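Local atomic coordinates of PUA domain-containing protein (PDB entry 2CX1), a protein that probably binds RNA through its PUA domain and may act in translation initiation, though its exact role is not established. Residues L13-L18 against D44-K49; A109-P114 against R163-V168. All coordinates share one frame; numbering follows the deposited sequence.

Interaction 1 (L13-L18 against D44-K49); sequences LEARAL and DLRLVK
In the antiparallel sheet of the N-terminal part of the chain, a region of the pre-PUA (DUF1947) family, Glu14 pairs with Lys49 and Arg16 with Leu47, joining strand 9-17 to strand 45-51. Both are hydrogen-bonded pairs: Lys49 N reaches Glu14 O at 2.8 Å, almost straight, and Glu14 N returns the bond to Lys49 O, while Leu47 N gives to Arg16 O at 2.9 Å and Arg16 N to Leu47 O. Beyond the regular strand, Leu18 N still finds Leu45 O, from a position tilted out of the carbonyl plane. One water donates to both Glu14 O and Leu47 O.

On the face carrying Glu14, Arg16, Leu47 and Lys49, Arg16 and Leu47 run side by side, and Leu47 CD2 lies over the guanidinium, 3.5 Å from Arg16 NH2. A first torsion of 62° and an extended run from CG to NE carry this guanidinium along Leu47, where Arg16 NH1 reaches Ala17 O and the carboxylate of Glu22 in helix 20-30, a salt bridge. Leu18 crosses Leu47 at about a right angle, CD2 lying 4.0 Å from Leu47 CB, and sets CD1 on Leu45 CB. Elsewhere Val48 CG2 meets Ala15 CB at 4.2 Å, whereas Arg46 bends at chi3 (63°) and lays its guanidinium over the backbone of Arg16 and Ala17, with NH2 3.7 Å from Ala15 CB.

Glu14 OE1 and Lys49 NZ stop 4.7 Å apart, so their opposite charges probably attract without a direct bond. Backbone bonds thus set the register, while the Arg16 charge is met by Glu22.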
loop_
_atom_site.group_PDB
_atom_site.type_symbol
_atom_site.label_atom_id
_atom_site.label_comp_id
_atom_site.label_asym_id
_atom_site.label_seq_id
_atom_site.Cartn_x
_atom_site.Cartn_y
_atom_site.Cartn_z
ATOM N N LEU A 13 2.044 -7.543 -20.830
ATOM C CA LEU A 13 3.067 -6.971 -20.015
ATOM C C LEU A 13 4.298 -6.525 -20.774
ATOM O O LEU A 13 4.672 -7.169 -21.788
ATOM C CB LEU A 13 3.495 -8.006 -19.005
ATOM C CG LEU A 13 2.894 -8.153 -17.629
ATOM C CD1 LEU A 13 1.401 -7.974 -17.580
ATOM C CD2 LEU A 13 3.298 -9.546 -17.215
ATOM N N GLU A 14 4.885 -5.409 -20.321
ATOM C CA GLU A 14 6.136 -4.899 -20.879
ATOM C C GLU A 14 6.955 -4.597 -19.643
ATOM O O GLU A 14 6.505 -3.811 -18.805
ATOM C CB GLU A 14 5.908 -3.624 -21.695
ATOM C CG GLU A 14 5.282 -3.951 -23.045
ATOM C CD GLU A 14 4.798 -2.728 -23.828
ATOM O OE1 GLU A 14 3.877 -2.002 -23.359
ATOM O OE2 GLU A 14 5.345 -2.505 -24.930
ATOM N N ALA A 15 8.160 -5.169 -19.530
ATOM C CA ALA A 15 8.982 -4.958 -18.338
ATOM C C ALA A 15 10.407 -4.534 -18.737
ATOM O O ALA A 15 10.870 -4.917 -19.798
ATOM C CB ALA A 15 9.040 -6.269 -17.524
ATOM N N ARG A 16 11.057 -3.745 -17.899
ATOM C CA ARG A 16 12.422 -3.309 -18.139
ATOM C C ARG A 16 13.067 -2.971 -16.804
ATOM O O ARG A 16 12.380 -2.696 -15.810
ATOM C CB ARG A 16 12.447 -2.055 -19.002
ATOM C CG ARG A 16 11.781 -0.854 -18.401
ATOM C CD ARG A 16 12.056 0.346 -19.256
ATOM N NE ARG A 16 11.473 1.595 -18.805
ATOM C CZ ARG A 16 11.976 2.379 -17.863
ATOM N NH1 ARG A 16 13.095 2.055 -17.224
ATOM N NH2 ARG A 16 11.362 3.516 -17.567
ATOM N N ALA A 17 14.401 -2.963 -16.771
ATOM C CA ALA A 17 15.097 -2.573 -15.546
ATOM C C ALA A 17 14.974 -1.060 -15.399
ATOM O O ALA A 17 14.847 -0.345 -16.388
ATOM C CB ALA A 17 16.576 -2.899 -15.666
ATOM N N LEU A 18 14.985 -0.572 -14.157
ATOM C CA LEU A 18 15.023 0.856 -13.955
ATOM C C LEU A 18 16.445 1.284 -14.278
ATOM O O LEU A 18 17.381 0.515 -14.082
ATOM C CB LEU A 18 14.817 1.242 -12.484
ATOM C CG LEU A 18 13.449 1.057 -11.834
ATOM C CD1 LEU A 18 13.393 1.859 -10.510
ATOM C CD2 LEU A 18 12.416 1.525 -12.781
ATOM N N ASP A 44 17.029 -6.171 -7.232
ATOM C CA ASP A 44 16.795 -5.918 -8.643
ATOM C C ASP A 44 15.440 -5.178 -8.794
ATOM O O ASP A 44 14.365 -5.731 -8.470
ATOM C CB ASP A 44 16.757 -7.259 -9.363
ATOM C CG ASP A 44 16.493 -7.135 -10.856
ATOM O OD1 ASP A 44 16.593 -6.020 -11.394
ATOM O OD2 ASP A 44 16.190 -8.160 -11.510
ATOM N N LEU A 45 15.505 -3.944 -9.281
ATOM C CA LEU A 45 14.292 -3.141 -9.480
ATOM C C LEU A 45 13.883 -3.059 -10.951
ATOM O O LEU A 45 14.701 -2.693 -11.828
ATOM C CB LEU A 45 14.495 -1.731 -8.935
ATOM C CG LEU A 45 14.079 -1.335 -7.510
ATOM C CD1 LEU A 45 14.336 -2.418 -6.522
ATOM C CD2 LEU A 45 14.834 -0.064 -7.176
ATOM N N ARG A 46 12.609 -3.363 -11.222
ATOM C CA ARG A 46 12.105 -3.317 -12.588
ATOM C C ARG A 46 10.740 -2.646 -12.629
ATOM O O ARG A 46 10.017 -2.653 -11.630
ATOM C CB ARG A 46 11.972 -4.736 -13.141
ATOM C CG ARG A 46 13.308 -5.493 -13.197
ATOM C CD ARG A 46 13.097 -6.960 -13.587
ATOM N NE ARG A 46 12.534 -7.100 -14.920
ATOM C CZ ARG A 46 13.242 -6.959 -16.040
ATOM N NH1 ARG A 46 14.553 -6.685 -15.974
ATOM N NH2 ARG A 46 12.642 -7.047 -17.227
ATOM N N LEU A 47 10.442 -2.037 -13.776
ATOM C CA LEU A 47 9.160 -1.372 -14.034
ATOM C C LEU A 47 8.358 -2.320 -14.936
ATOM O O LEU A 47 8.806 -2.780 -16.027
ATOM C CB LEU A 47 9.369 -0.048 -14.758
ATOM C CG LEU A 47 8.168 0.862 -15.046
ATOM C CD1 LEU A 47 7.546 1.332 -13.720
ATOM C CD2 LEU A 47 8.665 2.057 -15.835
ATOM N N VAL A 48 7.169 -2.664 -14.464
ATOM C CA VAL A 48 6.317 -3.550 -15.243
ATOM C C VAL A 48 5.065 -2.763 -15.623
ATOM O O VAL A 48 4.394 -2.237 -14.728
ATOM C CB VAL A 48 5.892 -4.769 -14.395
ATOM C CG1 VAL A 48 5.017 -5.647 -15.189
ATOM C CG2 VAL A 48 7.155 -5.538 -13.862
ATOM N N LYS A 49 4.780 -2.654 -16.923
ATOM C CA LYS A 49 3.558 -1.987 -17.428
ATOM C C LYS A 49 2.617 -3.109 -17.883
ATOM O O LYS A 49 3.023 -4.033 -18.601
ATOM C CB LYS A 49 3.892 -1.058 -18.595
ATOM C CG LYS A 49 4.871 0.033 -18.174
ATOM C CD LYS A 49 5.126 1.145 -19.227
ATOM C CE LYS A 49 5.843 0.633 -20.459
ATOM N NZ LYS A 49 6.081 1.738 -21.475
HETATM O O HOH W 1 8.059 -1.175 -18.550
#

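Interaction 2 (A109-P114 against R163-V168); sequences AHLMIP and RAVRRV
Leu111 O takes two backbone hydrogen bonds, from Ala164 N at 2.7 Å and Val165 N at 3.2 Å, while Leu111 N gives one back to Val165 O. Two residues of one strand, Ala164 and Val165, thus sit opposite the single Leu111, the classic beta bulge, and the register slips by one residue before Met112 meets Arg163. Leu111 CD2 packs on Val165 CG2, and Ile113 CG1 lies 3.8 Å from Ala164 CB. The bulge lies in the PUA domain, where short strand 111-112 borders strand 163-170 at one margin of the mixed sheet.

His110 lies among three arginines. Arg163 CD presses on His110 CB at 3.4 Å, and Arg163 NH1 stands over one ring face, the two planes 48° apart; Arg163 NH2 forms a salt bridge with Glu146. Arg166 CG approaches His110 CD2 at 3.8 Å. Arg167 instead turns a guanidinium face to His110 NE2, which lies 3.5 Å from Arg167 NH1, while Arg167 NE bonds to Gly108 O. With an alanine here, a gap is likely to open between the guanidinium groups of Arg163 and Arg167, each losing its ring contact though still held by Glu146 and Gly108. Selenomethionine Met112, bent at chi2 (-58°) and chi3, swings back to lay SE 3.9 Å from Arg163 CB.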
loop_
_atom_site.group_PDB
_atom_site.type_symbol
_atom_site.label_atom_id
_atom_site.label_comp_id
_atom_site.label_asym_id
_atom_site.label_seq_id
_atom_site.Cartn_x
_atom_site.Cartn_y
_atom_site.Cartn_z
ATOM N N ALA A 109 -13.932 -0.054 1.592
ATOM C CA ALA A 109 -14.325 1.160 2.367
ATOM C C ALA A 109 -13.181 1.953 2.987
ATOM O O ALA A 109 -12.169 1.417 3.287
ATOM C CB ALA A 109 -15.285 0.774 3.515
ATOM N N HIS A 110 -13.375 3.254 3.202
ATOM C CA HIS A 110 -12.392 4.004 3.930
ATOM C C HIS A 110 -12.463 3.526 5.388
ATOM O O HIS A 110 -13.447 2.941 5.819
ATOM C CB HIS A 110 -12.672 5.534 3.865
ATOM C CG HIS A 110 -12.435 6.100 2.505
ATOM N ND1 HIS A 110 -13.459 6.527 1.673
ATOM C CD2 HIS A 110 -11.306 6.145 1.770
ATOM C CE1 HIS A 110 -12.964 6.785 0.477
ATOM N NE2 HIS A 110 -11.657 6.554 0.510
ATOM N N LEU A 111 -11.430 3.802 6.156
ATOM C CA LEU A 111 -11.376 3.380 7.573
ATOM C C LEU A 111 -11.908 4.478 8.455
ATOM O O LEU A 111 -11.331 5.583 8.465
ATOM C CB LEU A 111 -9.924 3.105 7.981
ATOM C CG LEU A 111 -9.758 2.785 9.460
ATOM C CD1 LEU A 111 -10.558 1.525 9.860
ATOM C CD2 LEU A 111 -8.280 2.536 9.732
HETATM N N MSE A 112 -13.012 4.203 9.166
HETATM C CA MSE A 112 -13.589 5.208 10.072
HETATM C C MSE A 112 -13.043 4.985 11.473
HETATM O O MSE A 112 -12.754 3.828 11.905
HETATM C CB MSE A 112 -15.142 5.119 10.102
HETATM C CG MSE A 112 -15.736 5.005 8.699
HETATM SE SE MSE A 112 -15.199 6.548 7.578
HETATM C CE MSE A 112 -16.339 7.915 8.463
ATOM N N ILE A 113 -12.998 6.078 12.241
ATOM C CA ILE A 113 -12.411 6.008 13.560
ATOM C C ILE A 113 -12.955 4.944 14.495
ATOM O O ILE A 113 -12.181 4.294 15.227
ATOM C CB ILE A 113 -12.482 7.431 14.241
ATOM C CG1 ILE A 113 -11.583 8.424 13.471
ATOM C CG2 ILE A 113 -12.098 7.337 15.754
ATOM C CD1 ILE A 113 -11.999 9.963 13.715
ATOM N N PRO A 114 -14.286 4.731 14.515
ATOM C CA PRO A 114 -14.790 3.691 15.444
ATOM C C PRO A 114 -14.289 2.267 15.152
ATOM O O PRO A 114 -14.413 1.388 16.013
ATOM C CB PRO A 114 -16.303 3.748 15.274
ATOM C CG PRO A 114 -16.546 5.203 14.879
ATOM C CD PRO A 114 -15.377 5.484 13.893
ATOM N N ARG A 163 -13.576 9.968 9.469
ATOM C CA ARG A 163 -12.637 9.138 8.745
ATOM C C ARG A 163 -11.247 9.190 9.365
ATOM O O ARG A 163 -10.757 10.248 9.747
ATOM C CB ARG A 163 -12.645 9.518 7.252
ATOM C CG ARG A 163 -11.840 8.558 6.383
ATOM C CD ARG A 163 -12.288 8.699 4.932
ATOM N NE ARG A 163 -11.643 9.819 4.301
ATOM C CZ ARG A 163 -12.092 10.435 3.206
ATOM N NH1 ARG A 163 -13.217 10.032 2.614
ATOM N NH2 ARG A 163 -11.406 11.461 2.728
ATOM N N ALA A 164 -10.657 8.013 9.557
ATOM C CA ALA A 164 -9.315 7.944 10.125
ATOM C C ALA A 164 -8.245 7.828 9.014
ATOM O O ALA A 164 -7.169 8.410 9.133
ATOM C CB ALA A 164 -9.187 6.720 11.075
ATOM N N VAL A 165 -8.511 7.006 7.994
ATOM C CA VAL A 165 -7.516 6.811 6.919
ATOM C C VAL A 165 -8.241 6.725 5.615
ATOM O O VAL A 165 -9.247 5.983 5.509
ATOM C CB VAL A 165 -6.727 5.458 7.134
ATOM C CG1 VAL A 165 -5.669 5.261 5.956
ATOM C CG2 VAL A 165 -5.917 5.563 8.495
ATOM N N ARG A 166 -7.799 7.511 4.655
ATOM C CA ARG A 166 -8.406 7.491 3.331
ATOM C C ARG A 166 -7.767 6.370 2.485
ATOM O O ARG A 166 -6.518 6.295 2.290
ATOM C CB ARG A 166 -8.208 8.833 2.647
ATOM C CG ARG A 166 -8.704 8.834 1.210
ATOM C CD ARG A 166 -8.690 10.258 0.632
ATOM N NE ARG A 166 -7.466 11.028 0.861
ATOM C CZ ARG A 166 -6.376 10.935 0.125
ATOM N NH1 ARG A 166 -6.324 10.084 -0.893
ATOM N NH2 ARG A 166 -5.363 11.750 0.344
ATOM N N ARG A 167 -8.609 5.474 1.998
ATOM C CA ARG A 167 -8.117 4.309 1.243
ATOM C C ARG A 167 -7.489 4.625 -0.095
ATOM O O ARG A 167 -8.039 5.391 -0.867
ATOM C CB ARG A 167 -9.272 3.309 1.018
ATOM C CG ARG A 167 -8.914 2.144 0.099
ATOM C CD ARG A 167 -9.501 2.332 -1.324
ATOM N NE ARG A 167 -10.935 2.592 -1.301
ATOM C CZ ARG A 167 -11.486 3.715 -1.778
ATOM N NH1 ARG A 167 -10.733 4.653 -2.304
ATOM N NH2 ARG A 167 -12.808 3.914 -1.743
ATOM N N VAL A 168 -6.318 4.036 -0.364
ATOM C CA VAL A 168 -5.686 4.214 -1.661
ATOM C C VAL A 168 -5.661 2.855 -2.376
ATOM O O VAL A 168 -6.039 2.742 -3.565
ATOM C CB VAL A 168 -4.230 4.761 -1.519
ATOM C CG1 VAL A 168 -3.466 4.575 -2.864
ATOM C CG2 VAL A 168 -4.299 6.295 -1.109
#

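How the interactions relate
After strand 2-5, the chain runs up strand 9-17, whose end (13-18) is the first side of interaction 1. It passes through helix 20-30 before 44-49 returns antiparallel, closing a loop of 25 residues. Strands 56-62, 65-70 and 76-78 complete that sheet, helix 80-86 follows, and the chain builds the second sheet. Interaction 2 closes a longer loop, whose 48 intervening residues include strands 116-121, 128-133 and 138-145 and helix 149-158. The two loops follow in series, neither nesting nor crossing. Interaction 1 joins strands 9-17 and 45-51 of the N-terminal sheet; interaction 2 joins 111-112 and 163-170 at the edge of the PUA sheet. Their centres lie 32 Å apart.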